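Local coordinates for protein acyl-CoA dehydrogenase (Geobacillus kaustophilus, PDB 2PG0) that binds FAD and probably catalyses the alpha,beta-dehydrogenation of acyl chains, as a flavoprotein of the acyl-CoA dehydrogenase family, at residues I97-I102 with P116-G121; V251-A256 with S323-W328; T258-M263 with K334-E339. All coordinates share one frame; numbering follows the deposited sequence.

Interaction 1 (I97-I102 with P116-G121); sequences IVTPYI and PKCVTG
C118 reaches from helix 108-120 to T99 and I102 of helix 89-105, and its short side chain carries this side of the contact by itself. Its CB lies 3.9 Å from the methyl CG2 of T99. One bond further out, SG meets the same methyl, T99 CG2, at 3.8 Å, while the tip of I102, its CD1, approaches C118 SG more loosely at 4.4 Å. The sulfur thus faces two methyl groups one helical turn apart. On T99 the division of labour follows from the first torsion: with OG1 set between the backbone N and the carbonyl carbon (chi1 61°), CG2 is turned to the cysteine and the hydroxyl is left to bond the carbonyl O of H94 in its own helix. Around the contact, T99 also touches T125 of strand 125-128 and I102 touches L169 of strand 169-175, so these two helices of the N-terminal domain meet close to the beta domain. Van der Waals contact of the cysteine CB and SG with two methyl groups, all buried, joins the segments without strict directional demand; the directional link between the helices comes from H94, whose NE2 is hydrogen-bonded to C118 O.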
loop_
_atom_site.group_PDB
_atom_site.type_symbol
_atom_site.label_atom_id
_atom_site.label_comp_id
_atom_site.label_asym_id
_atom_site.label_seq_id
_atom_site.Cartn_x
_atom_site.Cartn_y
_atom_site.Cartn_z
ATOM N N ILE A 97 4.390 -25.837 -21.415
ATOM C CA ILE A 97 3.031 -25.999 -20.914
ATOM C C ILE A 97 2.278 -27.099 -21.657
ATOM O O ILE A 97 1.775 -28.027 -21.024
ATOM C CB ILE A 97 2.261 -24.649 -20.886
ATOM C CG1 ILE A 97 2.918 -23.711 -19.857
ATOM C CG2 ILE A 97 0.754 -24.864 -20.571
ATOM C CD1 ILE A 97 2.643 -22.241 -20.068
ATOM N N VAL A 98 2.227 -27.028 -22.986
ATOM C CA VAL A 98 1.364 -27.938 -23.744
ATOM C C VAL A 98 2.037 -29.261 -24.095
ATOM O O VAL A 98 1.529 -30.325 -23.755
ATOM C CB VAL A 98 0.779 -27.302 -25.034
ATOM C CG1 VAL A 98 -0.226 -28.253 -25.668
ATOM C CG2 VAL A 98 0.115 -25.971 -24.738
ATOM N N THR A 99 3.180 -29.201 -24.774
ATOM C CA THR A 99 3.829 -30.439 -25.221
ATOM C C THR A 99 4.146 -31.432 -24.085
ATOM O O THR A 99 4.062 -32.635 -24.313
ATOM C CB THR A 99 5.060 -30.184 -26.128
ATOM O OG1 THR A 99 6.046 -29.442 -25.409
ATOM C CG2 THR A 99 4.651 -29.401 -27.352
ATOM N N PRO A 100 4.503 -30.948 -22.865
ATOM C CA PRO A 100 4.583 -31.906 -21.756
ATOM C C PRO A 100 3.343 -32.791 -21.527
ATOM O O PRO A 100 3.494 -33.904 -21.021
ATOM C CB PRO A 100 4.839 -31.012 -20.541
ATOM C CG PRO A 100 5.617 -29.876 -21.105
ATOM C CD PRO A 100 4.918 -29.599 -22.417
ATOM N N TYR A 101 2.148 -32.328 -21.888
ATOM C CA TYR A 101 0.961 -33.188 -21.775
ATOM C C TYR A 101 1.096 -34.414 -22.677
ATOM O O TYR A 101 0.771 -35.531 -22.269
ATOM C CB TYR A 101 -0.323 -32.445 -22.141
ATOM C CG TYR A 101 -0.869 -31.526 -21.071
ATOM C CD1 TYR A 101 -0.388 -30.229 -20.929
ATOM C CD2 TYR A 101 -1.895 -31.947 -20.221
ATOM C CE1 TYR A 101 -0.904 -29.367 -19.960
ATOM C CE2 TYR A 101 -2.416 -31.100 -19.247
ATOM C CZ TYR A 101 -1.918 -29.810 -19.126
ATOM O OH TYR A 101 -2.424 -28.960 -18.171
ATOM N N ILE A 102 1.558 -34.183 -23.905
ATOM C CA ILE A 102 1.766 -35.248 -24.898
ATOM C C ILE A 102 2.825 -36.243 -24.397
ATOM O O ILE A 102 2.614 -37.454 -24.443
ATOM C CB ILE A 102 2.126 -34.671 -26.308
ATOM C CG1 ILE A 102 0.986 -33.788 -26.839
ATOM C CG2 ILE A 102 2.453 -35.804 -27.322
ATOM C CD1 ILE A 102 1.363 -32.916 -28.045
ATOM N N PRO A 116 8.045 -35.360 -32.640
ATOM C CA PRO A 116 9.066 -34.877 -33.580
ATOM C C PRO A 116 8.736 -33.532 -34.241
ATOM O O PRO A 116 9.614 -32.672 -34.347
ATOM C CB PRO A 116 9.144 -36.003 -34.621
ATOM C CG PRO A 116 8.770 -37.227 -33.844
ATOM C CD PRO A 116 7.635 -36.740 -32.965
ATOM N N LYS A 117 7.486 -33.342 -34.651
ATOM C CA LYS A 117 7.093 -32.089 -35.295
ATOM C C LYS A 117 6.948 -30.912 -34.314
ATOM O O LYS A 117 7.088 -29.752 -34.704
ATOM C CB LYS A 117 5.838 -32.282 -36.140
ATOM C CG LYS A 117 6.104 -32.991 -37.465
ATOM C CD LYS A 117 4.802 -33.275 -38.184
ATOM C CE LYS A 117 5.000 -34.301 -39.290
ATOM N NZ LYS A 117 3.700 -34.613 -39.956
ATOM N N CYS A 118 6.682 -31.216 -33.047
ATOM C CA CYS A 118 6.707 -30.188 -32.000
ATOM C C CYS A 118 8.127 -29.662 -31.781
ATOM O O CYS A 118 8.308 -28.481 -31.503
ATOM C CB CYS A 118 6.125 -30.710 -30.681
ATOM S SG CYS A 118 4.346 -31.054 -30.743
ATOM N N VAL A 119 9.126 -30.538 -31.919
ATOM C CA VAL A 119 10.530 -30.139 -31.796
ATOM C C VAL A 119 10.984 -29.254 -32.964
ATOM O O VAL A 119 11.732 -28.299 -32.771
ATOM C CB VAL A 119 11.472 -31.369 -31.640
ATOM C CG1 VAL A 119 12.941 -30.939 -31.651
ATOM C CG2 VAL A 119 11.164 -32.119 -30.345
ATOM N N THR A 120 10.524 -29.575 -34.170
ATOM C CA THR A 120 10.918 -28.823 -35.363
ATOM C C THR A 120 10.082 -27.556 -35.573
ATOM O O THR A 120 10.485 -26.652 -36.304
ATOM C CB THR A 120 10.845 -29.711 -36.619
ATOM O OG1 THR A 120 11.475 -29.039 -37.717
ATOM C CG2 THR A 120 9.420 -29.990 -36.968
ATOM N N GLY A 121 8.920 -27.496 -34.930
ATOM C CA GLY A 121 8.002 -26.371 -35.105
ATOM C C GLY A 121 7.031 -26.538 -36.261
ATOM O O GLY A 121 6.306 -25.603 -36.603
#

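Interaction 2 (V251-A256 with S323-W328); sequences VVAIAA and SMAKWW
Apolar contact between A253 and A325 brings two helices together through their smallest side chains. The methyl carbons, A253 CB and A325 CB, are 4.1 Å apart, and with nothing bulkier between them the segment axes approach to 8.3 Å. A253 also packs against main chain: A253 CB sits 4.0 Å from A325 C, and A253 CB is 4.1 Å from K326 N, so the methyl rests on the peptide link between those residues. The helices, 237-273 and 319-343, belong to the C-terminal helical bundle of the acyl-CoA dehydrogenase fold, and their segments here run in the same general direction, inclined at 39°. A second kind of packing uses the aliphatic part of a charged residue. V252 turns CG1 against the stem of K326, 4.0 Å from its CE and 4.2 Å from its CG. A first torsion of -162° sets the lysine CG beside that methyl, and the bend at chi2 (-83°) carries the chain round until CE comes alongside it too. Polar interactions hold its far end: NZ is hydrogen-bonded to N372 OD1 and to the carbonyl oxygens of S365 and G370, close to the FAD-binding residues T371 and E373. On another face of helix 319-343, W327 NE1 bonds T296 OG1 of a neighbouring subunit.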
loop_
_atom_site.group_PDB
_atom_site.type_symbol
_atom_site.label_atom_id
_atom_site.label_comp_id
_atom_site.label_asym_id
_atom_site.label_seq_id
_atom_site.Cartn_x
_atom_site.Cartn_y
_atom_site.Cartn_z
ATOM N N VAL A 251 6.131 -20.950 -14.939
ATOM C CA VAL A 251 6.534 -20.283 -16.181
ATOM C C VAL A 251 6.069 -18.824 -16.192
ATOM O O VAL A 251 6.838 -17.919 -16.521
ATOM C CB VAL A 251 6.026 -21.072 -17.423
ATOM C CG1 VAL A 251 6.163 -20.255 -18.695
ATOM C CG2 VAL A 251 6.797 -22.399 -17.544
ATOM N N VAL A 252 4.819 -18.598 -15.795
ATOM C CA VAL A 252 4.299 -17.235 -15.662
ATOM C C VAL A 252 5.099 -16.414 -14.644
ATOM O O VAL A 252 5.437 -15.266 -14.916
ATOM C CB VAL A 252 2.791 -17.238 -15.321
ATOM C CG1 VAL A 252 2.309 -15.841 -14.928
ATOM C CG2 VAL A 252 2.004 -17.772 -16.521
ATOM N N ALA A 253 5.421 -17.012 -13.497
ATOM C CA ALA A 253 6.224 -16.333 -12.478
ATOM C C ALA A 253 7.598 -15.946 -13.025
ATOM O O ALA A 253 8.068 -14.830 -12.788
ATOM C CB ALA A 253 6.369 -17.203 -11.232
ATOM N N ILE A 254 8.225 -16.865 -13.767
ATOM C CA ILE A 254 9.539 -16.592 -14.381
ATOM C C ILE A 254 9.479 -15.400 -15.350
ATOM O O ILE A 254 10.331 -14.503 -15.282
ATOM C CB ILE A 254 10.136 -17.847 -15.070
ATOM C CG1 ILE A 254 10.504 -18.900 -14.016
ATOM C CG2 ILE A 254 11.363 -17.474 -15.927
ATOM C CD1 ILE A 254 10.727 -20.317 -14.571
ATOM N N ALA A 255 8.464 -15.379 -16.216
ATOM C CA ALA A 255 8.295 -14.303 -17.204
ATOM C C ALA A 255 7.997 -12.953 -16.555
ATOM O O ALA A 255 8.495 -11.911 -16.991
ATOM C CB ALA A 255 7.199 -14.665 -18.220
ATOM N N ALA A 256 7.176 -12.963 -15.509
ATOM C CA ALA A 256 6.881 -11.723 -14.802
ATOM C C ALA A 256 8.116 -11.172 -14.063
ATOM O O ALA A 256 8.336 -9.953 -14.034
ATOM C CB ALA A 256 5.706 -11.916 -13.851
ATOM N N SER A 323 2.210 -21.008 -6.299
ATOM C CA SER A 323 1.051 -20.110 -6.239
ATOM C C SER A 323 1.432 -18.771 -5.611
ATOM O O SER A 323 1.009 -17.711 -6.094
ATOM C CB SER A 323 -0.102 -20.770 -5.477
ATOM O OG SER A 323 -0.516 -21.956 -6.147
ATOM N N MET A 324 2.239 -18.835 -4.549
ATOM C CA MET A 324 2.864 -17.653 -3.937
ATOM C C MET A 324 3.685 -16.865 -4.956
ATOM O O MET A 324 3.502 -15.651 -5.127
ATOM C CB MET A 324 3.778 -18.087 -2.777
ATOM C CG MET A 324 3.039 -18.500 -1.502
ATOM S SD MET A 324 4.137 -19.065 -0.176
ATOM C CE MET A 324 2.933 -19.204 1.155
ATOM N N ALA A 325 4.596 -17.565 -5.627
ATOM C CA ALA A 325 5.456 -16.954 -6.637
ATOM C C ALA A 325 4.627 -16.270 -7.731
ATOM O O ALA A 325 4.854 -15.102 -8.049
ATOM C CB ALA A 325 6.403 -18.009 -7.231
ATOM N N LYS A 326 3.631 -16.982 -8.254
ATOM C CA LYS A 326 2.794 -16.462 -9.338
ATOM C C LYS A 326 2.072 -15.160 -8.971
ATOM O O LYS A 326 2.180 -14.180 -9.697
ATOM C CB LYS A 326 1.801 -17.526 -9.809
ATOM C CG LYS A 326 1.177 -17.257 -11.184
ATOM C CD LYS A 326 -0.007 -16.295 -11.060
ATOM C CE LYS A 326 -0.717 -16.109 -12.375
ATOM N NZ LYS A 326 -1.783 -15.088 -12.302
ATOM N N TRP A 327 1.327 -15.142 -7.867
ATOM C CA TRP A 327 0.560 -13.943 -7.549
ATOM C C TRP A 327 1.453 -12.787 -7.110
ATOM O O TRP A 327 1.277 -11.660 -7.572
ATOM C CB TRP A 327 -0.601 -14.216 -6.562
ATOM C CG TRP A 327 -0.271 -14.108 -5.093
ATOM C CD1 TRP A 327 -0.022 -15.137 -4.233
ATOM C CD2 TRP A 327 -0.178 -12.903 -4.314
ATOM N NE1 TRP A 327 0.235 -14.652 -2.970
ATOM C CE2 TRP A 327 0.147 -13.282 -2.992
ATOM C CE3 TRP A 327 -0.324 -11.542 -4.611
ATOM C CZ2 TRP A 327 0.324 -12.350 -1.966
ATOM C CZ3 TRP A 327 -0.150 -10.607 -3.587
ATOM C CH2 TRP A 327 0.175 -11.020 -2.281
ATOM N N TRP A 328 2.418 -13.063 -6.241
ATOM C CA TRP A 328 3.219 -11.984 -5.673
ATOM C C TRP A 328 4.128 -11.324 -6.711
ATOM O O TRP A 328 4.223 -10.102 -6.749
ATOM C CB TRP A 328 4.025 -12.454 -4.461
ATOM C CG TRP A 328 4.605 -11.297 -3.713
ATOM C CD1 TRP A 328 4.020 -10.606 -2.680
ATOM C CD2 TRP A 328 5.873 -10.673 -3.948
ATOM N NE1 TRP A 328 4.855 -9.601 -2.256
ATOM C CE2 TRP A 328 5.999 -9.618 -3.014
ATOM C CE3 TRP A 328 6.927 -10.917 -4.843
ATOM C CZ2 TRP A 328 7.133 -8.802 -2.954
ATOM C CZ3 TRP A 328 8.055 -10.107 -4.785
ATOM C CH2 TRP A 328 8.149 -9.061 -3.844
#

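Interaction 3 (T258-M263 with K334-E339); sequences TAAEVM and KRVAAE
M263 lays its side chain against V336 and A337, touching each with a different part. Its CB meets V336 CG1 at 3.8 Å, whereas the thioether end passes A337, with M263 SD 3.5 Å from A337 CB and M263 CE 3.9 Å from that same CB. A bend at the last torsion (chi3 -70°) keeps the terminal methyl beside the alanine. V336 is shared between two successive turns of the facing helix: besides M263, its CG1 lies 3.7 Å from the carbonyl O of A260, and its other branch, CG2, is 4.3 Å from A260 CB. Setting CG1 opposite the backbone N (chi1 168°) divides the two methyls in this way. The backbones behind these groups belong to helices 237-273 and 319-343 of the C-terminal helical domain of an acyl-CoA dehydrogenase, whose segments run nearly parallel here, 19° apart, with axes 9.1 Å from each other. Helix 354-361 closes in on the contact, I355 and R358 touching M263 and Y359 touching A337. Further out, salt bridges tie both segments to helix 285-313: E261 pairs with R302, R335 with E297 and E339 with R290. K334, at the start of the second segment, packs on Q342 of another subunit.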
loop_
_atom_site.group_PDB
_atom_site.type_symbol
_atom_site.label_atom_id
_atom_site.label_comp_id
_atom_site.label_asym_id
_atom_site.label_seq_id
_atom_site.Cartn_x
_atom_site.Cartn_y
_atom_site.Cartn_z
ATOM N N THR A 258 11.279 -11.629 -14.928
ATOM C CA THR A 258 12.107 -11.062 -15.999
ATOM C C THR A 258 11.588 -9.706 -16.499
ATOM O O THR A 258 12.375 -8.781 -16.730
ATOM C CB THR A 258 12.229 -12.039 -17.177
ATOM O OG1 THR A 258 12.712 -13.292 -16.694
ATOM C CG2 THR A 258 13.212 -11.504 -18.210
ATOM N N ALA A 259 10.272 -9.592 -16.663
ATOM C CA ALA A 259 9.649 -8.341 -17.112
ATOM C C ALA A 259 9.946 -7.204 -16.135
ATOM O O ALA A 259 10.300 -6.102 -16.553
ATOM C CB ALA A 259 8.142 -8.520 -17.296
ATOM N N ALA A 260 9.823 -7.487 -14.836
ATOM C CA ALA A 260 10.147 -6.517 -13.780
ATOM C C ALA A 260 11.615 -6.068 -13.866
ATOM O O ALA A 260 11.914 -4.869 -13.794
ATOM C CB ALA A 260 9.854 -7.111 -12.408
ATOM N N GLU A 261 12.514 -7.039 -14.013
ATOM C CA GLU A 261 13.960 -6.778 -14.154
ATOM C C GLU A 261 14.261 -5.894 -15.365
ATOM O O GLU A 261 15.062 -4.949 -15.272
ATOM C CB GLU A 261 14.741 -8.103 -14.209
ATOM C CG GLU A 261 14.853 -8.794 -12.845
ATOM C CD GLU A 261 15.184 -10.289 -12.911
ATOM O OE1 GLU A 261 15.267 -10.864 -14.017
ATOM O OE2 GLU A 261 15.350 -10.900 -11.837
ATOM N N VAL A 262 13.614 -6.194 -16.488
ATOM C CA VAL A 262 13.731 -5.386 -17.715
ATOM C C VAL A 262 13.231 -3.963 -17.494
ATOM O O VAL A 262 13.904 -2.994 -17.859
ATOM C CB VAL A 262 12.976 -6.036 -18.920
ATOM C CG1 VAL A 262 12.897 -5.073 -20.118
ATOM C CG2 VAL A 262 13.651 -7.348 -19.333
ATOM N N MET A 263 12.042 -3.839 -16.904
ATOM C CA MET A 263 11.445 -2.525 -16.672
ATOM C C MET A 263 12.269 -1.670 -15.701
ATOM O O MET A 263 12.389 -0.448 -15.884
ATOM C CB MET A 263 9.983 -2.668 -16.215
ATOM C CG MET A 263 9.037 -3.010 -17.372
ATOM S SD MET A 263 7.260 -3.076 -16.942
ATOM C CE MET A 263 7.236 -4.567 -15.947
ATOM N N LYS A 334 3.620 -5.514 -11.837
ATOM C CA LYS A 334 2.638 -4.463 -12.113
ATOM C C LYS A 334 3.009 -3.155 -11.416
ATOM O O LYS A 334 2.908 -2.085 -12.012
ATOM C CB LYS A 334 1.225 -4.925 -11.727
ATOM C CG LYS A 334 0.597 -5.870 -12.755
ATOM C CD LYS A 334 -0.588 -6.663 -12.177
ATOM C CE LYS A 334 -1.758 -5.782 -11.793
ATOM N NZ LYS A 334 -2.795 -6.584 -11.039
ATOM N N ARG A 335 3.470 -3.254 -10.167
ATOM C CA ARG A 335 3.879 -2.079 -9.404
ATOM C C ARG A 335 5.127 -1.456 -10.011
ATOM O O ARG A 335 5.233 -0.242 -10.125
ATOM C CB ARG A 335 4.139 -2.435 -7.937
ATOM C CG ARG A 335 2.880 -2.788 -7.155
ATOM C CD ARG A 335 3.142 -2.727 -5.647
ATOM N NE ARG A 335 4.182 -3.658 -5.218
ATOM C CZ ARG A 335 4.000 -4.963 -5.016
ATOM N NH1 ARG A 335 2.810 -5.515 -5.202
ATOM N NH2 ARG A 335 5.012 -5.722 -4.617
ATOM N N VAL A 336 6.076 -2.301 -10.391
ATOM C CA VAL A 336 7.246 -1.845 -11.137
ATOM C C VAL A 336 6.843 -1.060 -12.391
ATOM O O VAL A 336 7.358 0.026 -12.629
ATOM C CB VAL A 336 8.199 -3.024 -11.458
ATOM C CG1 VAL A 336 9.273 -2.603 -12.480
ATOM C CG2 VAL A 336 8.841 -3.536 -10.161
ATOM N N ALA A 337 5.908 -1.603 -13.173
ATOM C CA ALA A 337 5.468 -0.968 -14.408
ATOM C C ALA A 337 4.868 0.420 -14.157
ATOM O O ALA A 337 5.168 1.363 -14.886
ATOM C CB ALA A 337 4.474 -1.869 -15.147
ATOM N N ALA A 338 4.043 0.541 -13.113
ATOM C CA ALA A 338 3.419 1.814 -12.749
ATOM C C ALA A 338 4.456 2.866 -12.349
ATOM O O ALA A 338 4.353 4.034 -12.744
ATOM C CB ALA A 338 2.393 1.614 -11.617
ATOM N N GLU A 339 5.441 2.447 -11.555
ATOM C CA GLU A 339 6.562 3.309 -11.178
ATOM C C GLU A 339 7.378 3.727 -12.397
ATOM O O GLU A 339 7.725 4.904 -12.550
ATOM C CB GLU A 339 7.466 2.588 -10.167
ATOM C CG GLU A 339 6.894 2.532 -8.773
ATOM C CD GLU A 339 7.009 3.861 -8.061
ATOM O OE1 GLU A 339 8.066 4.106 -7.454
ATOM O OE2 GLU A 339 6.045 4.659 -8.111
#

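How the interactions relate
From the N terminus, interaction 1 comes first: it closes a short hairpin of helices, 89-105 and 108-120, within the N-terminal domain, and is complete before the others open. Interactions 2 and 3 both join helix 237-273 to helix 319-343, enclosing the hairpin 275-280 and helix 285-313. Their segments alternate along the chain, 251-256, 258-263, 323-328 and 334-339, so the two loops cross, as expected when two helices run alongside in the same general direction. Their centres lie 13 Å apart, and W328 CZ2 packs on R335 NH2 at 4.1 Å. Helix 237-273 also reaches interaction 1, where V251 CG1 touches I97 CD1 at 4.3 Å, joining the N-terminal and C-terminal domains.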